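Local coordinates for protein tartrate dehydrogenase/decarboxylase (Pseudomonas putida, PDB 3FLK) that oxidises (+)-tartrate to oxaloglycolate with NAD, converts meso-tartrate to D-glycerate and oxidatively decarboxylates D-malate to pyruvate, at residues A[148-152]-A[153-157]; A[316-319]-A[320-323]. The protein carries 1 engineered substitution. One frame throughout, in Å; residues are numbered along the deposited sequence.

Contact 1. Residues A[148-152]-A[153-157]; sequences MFENT and ENEIV
M148 and I156 form an antiparallel hydrogen-bonded pair, M148 N giving to I156 O at 2.8 Å and I156 N to M148 O at 2.9 Å, closing a beta hairpin whose connection is a type II turn from F149 to T152, then a type I turn from T152 to E155. In the first turn the carbonyl of F149 is gripped twice by T152, whose OG1 donates to F149 O at 2.7 Å from the same face as T152 N. In the second, E155 N binds T152 O, and N154 N reaches T152 OG1 at 3.3 Å. A water gives to that hydroxyl and accepts from N154 ND2, while N154 OD1 is bonded to R166 of the second subunit. The F149 ring lies alongside I156, with I156 CD1 in the ring plane at the edge, 3.7 Å from F149 CE2. E155 sends its carboxylate back across the loop, CG anti to the backbone N (chi1 -169°) and the chain extended beyond it. Its OE1 makes a salt bridge to R165 and a hydrogen bond to Y202 of the second subunit, where I156 and V157 continue the sheet. N151 N, coming from above the carboxylate plane, gives E155 OE2 a nearly straight bond (175°) of 2.9 Å.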
loop_
_atom_site.group_PDB
_atom_site.type_symbol
_atom_site.label_atom_id
_atom_site.label_comp_id
_atom_site.label_asym_id
_atom_site.label_seq_id
_atom_site.Cartn_x
_atom_site.Cartn_y
_atom_site.Cartn_z
HETATM N N MSE A 148 22.462 -12.478 10.550
HETATM C CA MSE A 148 23.851 -12.926 10.465
HETATM C C MSE A 148 24.785 -11.762 10.752
HETATM O O MSE A 148 24.496 -10.628 10.372
HETATM C CB MSE A 148 24.163 -13.469 9.068
HETATM C CG MSE A 148 23.648 -14.865 8.800
HETATM SE SE MSE A 148 24.623 -16.226 9.799
HETATM C CE MSE A 148 26.257 -16.290 8.731
ATOM N N PHE A 149 25.910 -12.059 11.402
ATOM C CA PHE A 149 26.947 -11.069 11.724
ATOM C C PHE A 149 26.388 -9.898 12.536
ATOM O O PHE A 149 26.755 -8.741 12.313
ATOM C CB PHE A 149 27.646 -10.564 10.451
ATOM C CG PHE A 149 27.966 -11.648 9.455
ATOM C CD1 PHE A 149 28.872 -12.661 9.769
ATOM C CD2 PHE A 149 27.368 -11.651 8.198
ATOM C CE1 PHE A 149 29.170 -13.669 8.846
ATOM C CE2 PHE A 149 27.661 -12.652 7.265
ATOM C CZ PHE A 149 28.566 -13.661 7.593
ATOM N N GLU A 150 25.505 -10.220 13.480
ATOM C CA GLU A 150 24.807 -9.224 14.293
ATOM C C GLU A 150 25.776 -8.265 14.981
ATOM O O GLU A 150 26.847 -8.674 15.442
ATOM C CB GLU A 150 23.913 -9.911 15.330
ATOM C CG GLU A 150 22.925 -8.982 16.036
ATOM C CD GLU A 150 21.969 -9.715 16.967
ATOM O OE1 GLU A 150 22.116 -10.944 17.155
ATOM O OE2 GLU A 150 21.062 -9.053 17.518
ATOM N N ASN A 151 25.390 -6.990 15.021
ATOM C CA ASN A 151 26.156 -5.925 15.686
ATOM C C ASN A 151 27.495 -5.581 15.024
ATOM O O ASN A 151 28.371 -4.990 15.658
ATOM C CB ASN A 151 26.343 -6.230 17.183
ATOM C CG ASN A 151 25.023 -6.356 17.928
ATOM O OD1 ASN A 151 24.082 -5.597 17.692
ATOM N ND2 ASN A 151 24.953 -7.318 18.839
ATOM N N THR A 152 27.646 -5.951 13.754
ATOM C CA THR A 152 28.831 -5.593 12.968
ATOM C C THR A 152 28.423 -4.899 11.667
ATOM O O THR A 152 27.253 -4.918 11.285
ATOM C CB THR A 152 29.732 -6.825 12.630
ATOM O OG1 THR A 152 29.130 -7.609 11.590
ATOM C CG2 THR A 152 29.985 -7.699 13.858
ATOM N N GLU A 153 29.399 -4.295 10.994
ATOM C CA GLU A 153 29.193 -3.641 9.704
ATOM C C GLU A 153 28.658 -4.612 8.634
ATOM O O GLU A 153 28.010 -4.191 7.676
ATOM C CB GLU A 153 30.509 -2.998 9.245
ATOM C CG GLU A 153 30.389 -1.966 8.123
ATOM C CD GLU A 153 31.733 -1.340 7.743
ATOM O OE1 GLU A 153 32.714 -2.089 7.516
ATOM O OE2 GLU A 153 31.808 -0.095 7.664
ATOM N N ASN A 154 28.926 -5.905 8.819
ATOM C CA ASN A 154 28.544 -6.947 7.861
ATOM C C ASN A 154 27.168 -7.559 8.134
ATOM O O ASN A 154 26.763 -8.510 7.466
ATOM C CB ASN A 154 29.609 -8.052 7.833
ATOM C CG ASN A 154 30.975 -7.538 7.414
ATOM O OD1 ASN A 154 31.099 -6.779 6.452
ATOM N ND2 ASN A 154 32.009 -7.954 8.134
ATOM N N GLU A 155 26.467 -7.003 9.119
ATOM C CA GLU A 155 25.148 -7.465 9.547
ATOM C C GLU A 155 24.169 -7.645 8.378
ATOM O O GLU A 155 23.975 -6.733 7.574
ATOM C CB GLU A 155 24.584 -6.473 10.565
ATOM C CG GLU A 155 23.340 -6.908 11.308
ATOM C CD GLU A 155 23.004 -5.948 12.440
ATOM O OE1 GLU A 155 22.808 -4.744 12.168
ATOM O OE2 GLU A 155 22.957 -6.394 13.604
ATOM N N ILE A 156 23.578 -8.836 8.302
ATOM C CA ILE A 156 22.599 -9.195 7.266
ATOM C C ILE A 156 21.336 -9.738 7.928
ATOM O O ILE A 156 21.413 -10.528 8.872
ATOM C CB ILE A 156 23.157 -10.276 6.289
ATOM C CG1 ILE A 156 24.412 -9.777 5.570
ATOM C CG2 ILE A 156 22.101 -10.695 5.253
ATOM C CD1 ILE A 156 25.299 -10.907 5.039
ATOM N N VAL A 157 20.180 -9.317 7.422
ATOM C CA VAL A 157 18.888 -9.797 7.904
ATOM C C VAL A 157 18.111 -10.435 6.749
ATOM O O VAL A 157 17.943 -9.824 5.694
ATOM C CB VAL A 157 18.068 -8.658 8.560
ATOM C CG1 VAL A 157 16.627 -9.086 8.816
ATOM C CG2 VAL A 157 18.724 -8.222 9.863
HETATM O O HOH W 1 31.421 -9.594 10.873
#

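Contact 2. Residues A[316-319]-A[320-323]; sequences DERY and QRAH. With SO4 (sulfate ion), chain J.
R321 N, A322 N and H323 N donate to E317 O, R318 O and Y319 O respectively, each at 3.0 Å, the i+4 to i bonds of the first turns of an alpha helix. The N-cap is D316: its OD1 accepts from R318 N at 3.1 Å on the anti side, the donor tilted out of the carboxylate plane. One turn on, R321 bends at chi3 (-69°) and folds back, laying a guanidinium face over E317 O, with R318 N nearer the rim. R321 NH1 rests 3.3 Å from E317 CG, but the carboxylate stands nearly perpendicular to the guanidinium, and E317 OE2 stays 4.8 Å from R321 NH2. Y319 and A322 face L309 of helix 299-313 and L37, while R318 NH1 binds H35 O. With CG swung anti to the main-chain nitrogen (chi1 165°), the H323 imidazole runs out from the helix and brings its edge to a sulfate, probably from the crystallisation liquor, H323 NE2 donating to sulfate O3 at 2.8 Å; W303 and R111 are further donors. A leucine here would probably leave O3 without that N-H, costing the sulfate one donor. The chemistry implies that E317's methylene rests on R321's guanidinium, any charge attraction probably weak, whereas the imidazole directs an N-H to an anion.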
loop_
_atom_site.group_PDB
_atom_site.type_symbol
_atom_site.label_atom_id
_atom_site.label_comp_id
_atom_site.label_asym_id
_atom_site.label_seq_id
_atom_site.Cartn_x
_atom_site.Cartn_y
_atom_site.Cartn_z
ATOM N N ASP A 316 -30.473 -20.911 9.434
ATOM C CA ASP A 316 -31.459 -20.284 10.314
ATOM C C ASP A 316 -31.750 -18.841 9.904
ATOM O O ASP A 316 -30.854 -17.991 9.906
ATOM C CB ASP A 316 -30.993 -20.350 11.772
ATOM C CG ASP A 316 -32.132 -20.175 12.769
ATOM O OD1 ASP A 316 -33.107 -19.446 12.473
ATOM O OD2 ASP A 316 -32.045 -20.767 13.865
ATOM N N GLU A 317 -33.011 -18.576 9.567
ATOM C CA GLU A 317 -33.441 -17.253 9.104
ATOM C C GLU A 317 -33.381 -16.172 10.191
ATOM O O GLU A 317 -33.224 -14.991 9.882
ATOM C CB GLU A 317 -34.842 -17.310 8.476
ATOM C CG GLU A 317 -35.981 -17.688 9.433
ATOM C CD GLU A 317 -36.383 -19.154 9.357
ATOM O OE1 GLU A 317 -35.491 -20.030 9.263
ATOM O OE2 GLU A 317 -37.604 -19.428 9.398
ATOM N N ARG A 318 -33.498 -16.587 11.452
ATOM C CA ARG A 318 -33.438 -15.670 12.594
ATOM C C ARG A 318 -32.095 -14.934 12.663
ATOM O O ARG A 318 -32.049 -13.731 12.932
ATOM C CB ARG A 318 -33.680 -16.426 13.905
ATOM C CG ARG A 318 -35.071 -17.030 14.050
ATOM C CD ARG A 318 -35.175 -17.856 15.323
ATOM N NE ARG A 318 -36.536 -18.339 15.556
ATOM C CZ ARG A 318 -37.444 -17.710 16.299
ATOM N NH1 ARG A 318 -37.152 -16.561 16.895
ATOM N NH2 ARG A 318 -38.655 -18.234 16.448
ATOM N N TYR A 319 -31.014 -15.669 12.411
ATOM C CA TYR A 319 -29.661 -15.117 12.450
ATOM C C TYR A 319 -29.381 -14.171 11.288
ATOM O O TYR A 319 -28.680 -13.169 11.454
ATOM C CB TYR A 319 -28.625 -16.241 12.510
ATOM C CG TYR A 319 -28.533 -16.887 13.873
ATOM C CD1 TYR A 319 -27.567 -16.483 14.789
ATOM C CD2 TYR A 319 -29.427 -17.893 14.256
ATOM C CE1 TYR A 319 -27.481 -17.063 16.050
ATOM C CE2 TYR A 319 -29.351 -18.480 15.515
ATOM C CZ TYR A 319 -28.376 -18.057 16.407
ATOM O OH TYR A 319 -28.288 -18.631 17.654
ATOM N N GLN A 320 -29.938 -14.486 10.120
ATOM C CA GLN A 320 -29.808 -13.626 8.945
ATOM C C GLN A 320 -30.535 -12.296 9.145
ATOM O O GLN A 320 -30.021 -11.240 8.766
ATOM C CB GLN A 320 -30.316 -14.331 7.684
ATOM C CG GLN A 320 -30.004 -13.589 6.385
ATOM C CD GLN A 320 -28.512 -13.375 6.170
ATOM O OE1 GLN A 320 -27.725 -14.324 6.186
ATOM N NE2 GLN A 320 -28.116 -12.121 5.970
ATOM N N ARG A 321 -31.723 -12.357 9.744
ATOM C CA ARG A 321 -32.502 -11.160 10.052
ATOM C C ARG A 321 -31.822 -10.315 11.126
ATOM O O ARG A 321 -31.890 -9.088 11.085
ATOM C CB ARG A 321 -33.923 -11.524 10.491
ATOM C CG ARG A 321 -34.824 -11.997 9.361
ATOM C CD ARG A 321 -36.289 -12.021 9.792
ATOM N NE ARG A 321 -36.562 -13.058 10.787
ATOM C CZ ARG A 321 -37.020 -14.276 10.505
ATOM N NH1 ARG A 321 -37.268 -14.626 9.248
ATOM N NH2 ARG A 321 -37.236 -15.144 11.483
ATOM N N ALA A 322 -31.178 -10.982 12.084
ATOM C CA ALA A 322 -30.408 -10.302 13.125
ATOM C C ALA A 322 -29.237 -9.527 12.518
ATOM O O ALA A 322 -29.011 -8.370 12.875
ATOM C CB ALA A 322 -29.919 -11.290 14.168
ATOM N N HIS A 323 -28.516 -10.166 11.592
ATOM C CA HIS A 323 -27.458 -9.503 10.826
ATOM C C HIS A 323 -27.995 -8.273 10.102
ATOM O O HIS A 323 -27.435 -7.181 10.221
ATOM C CB HIS A 323 -26.819 -10.463 9.811
ATOM C CG HIS A 323 -25.989 -9.772 8.771
ATOM N ND1 HIS A 323 -26.521 -9.285 7.596
ATOM C CD2 HIS A 323 -24.669 -9.470 8.740
ATOM C CE1 HIS A 323 -25.563 -8.717 6.884
ATOM N NE2 HIS A 323 -24.430 -8.817 7.555
HETATM S S SO4 J . -22.605 -6.990 5.034
HETATM O O1 SO4 J . -21.321 -6.788 4.368
HETATM O O2 SO4 J . -23.248 -8.187 4.499
HETATM O O3 SO4 J . -22.402 -7.156 6.469
HETATM O O4 SO4 J . -23.462 -5.832 4.786
#

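From the N terminus, the chain first runs through five of the ten strands of the large mixed sheet, in the order 6-13, 39-43, 72-77, 105-111 and 129-135, before reaching contact 1, which closes the loop between strands 145-148 and 156-164. Contact 2 follows in series at the start of helix 317-336 and spans its first two turns, so the two neither nest nor cross. Their centres are about 57 Å apart, on opposite sides of the chain's centre, and their nearest atoms about 41 Å. Contact 1 brings residues of the hairpin tip to the second subunit, whereas contact 2 lies against helices 17-35 and 299-313 of its own chain.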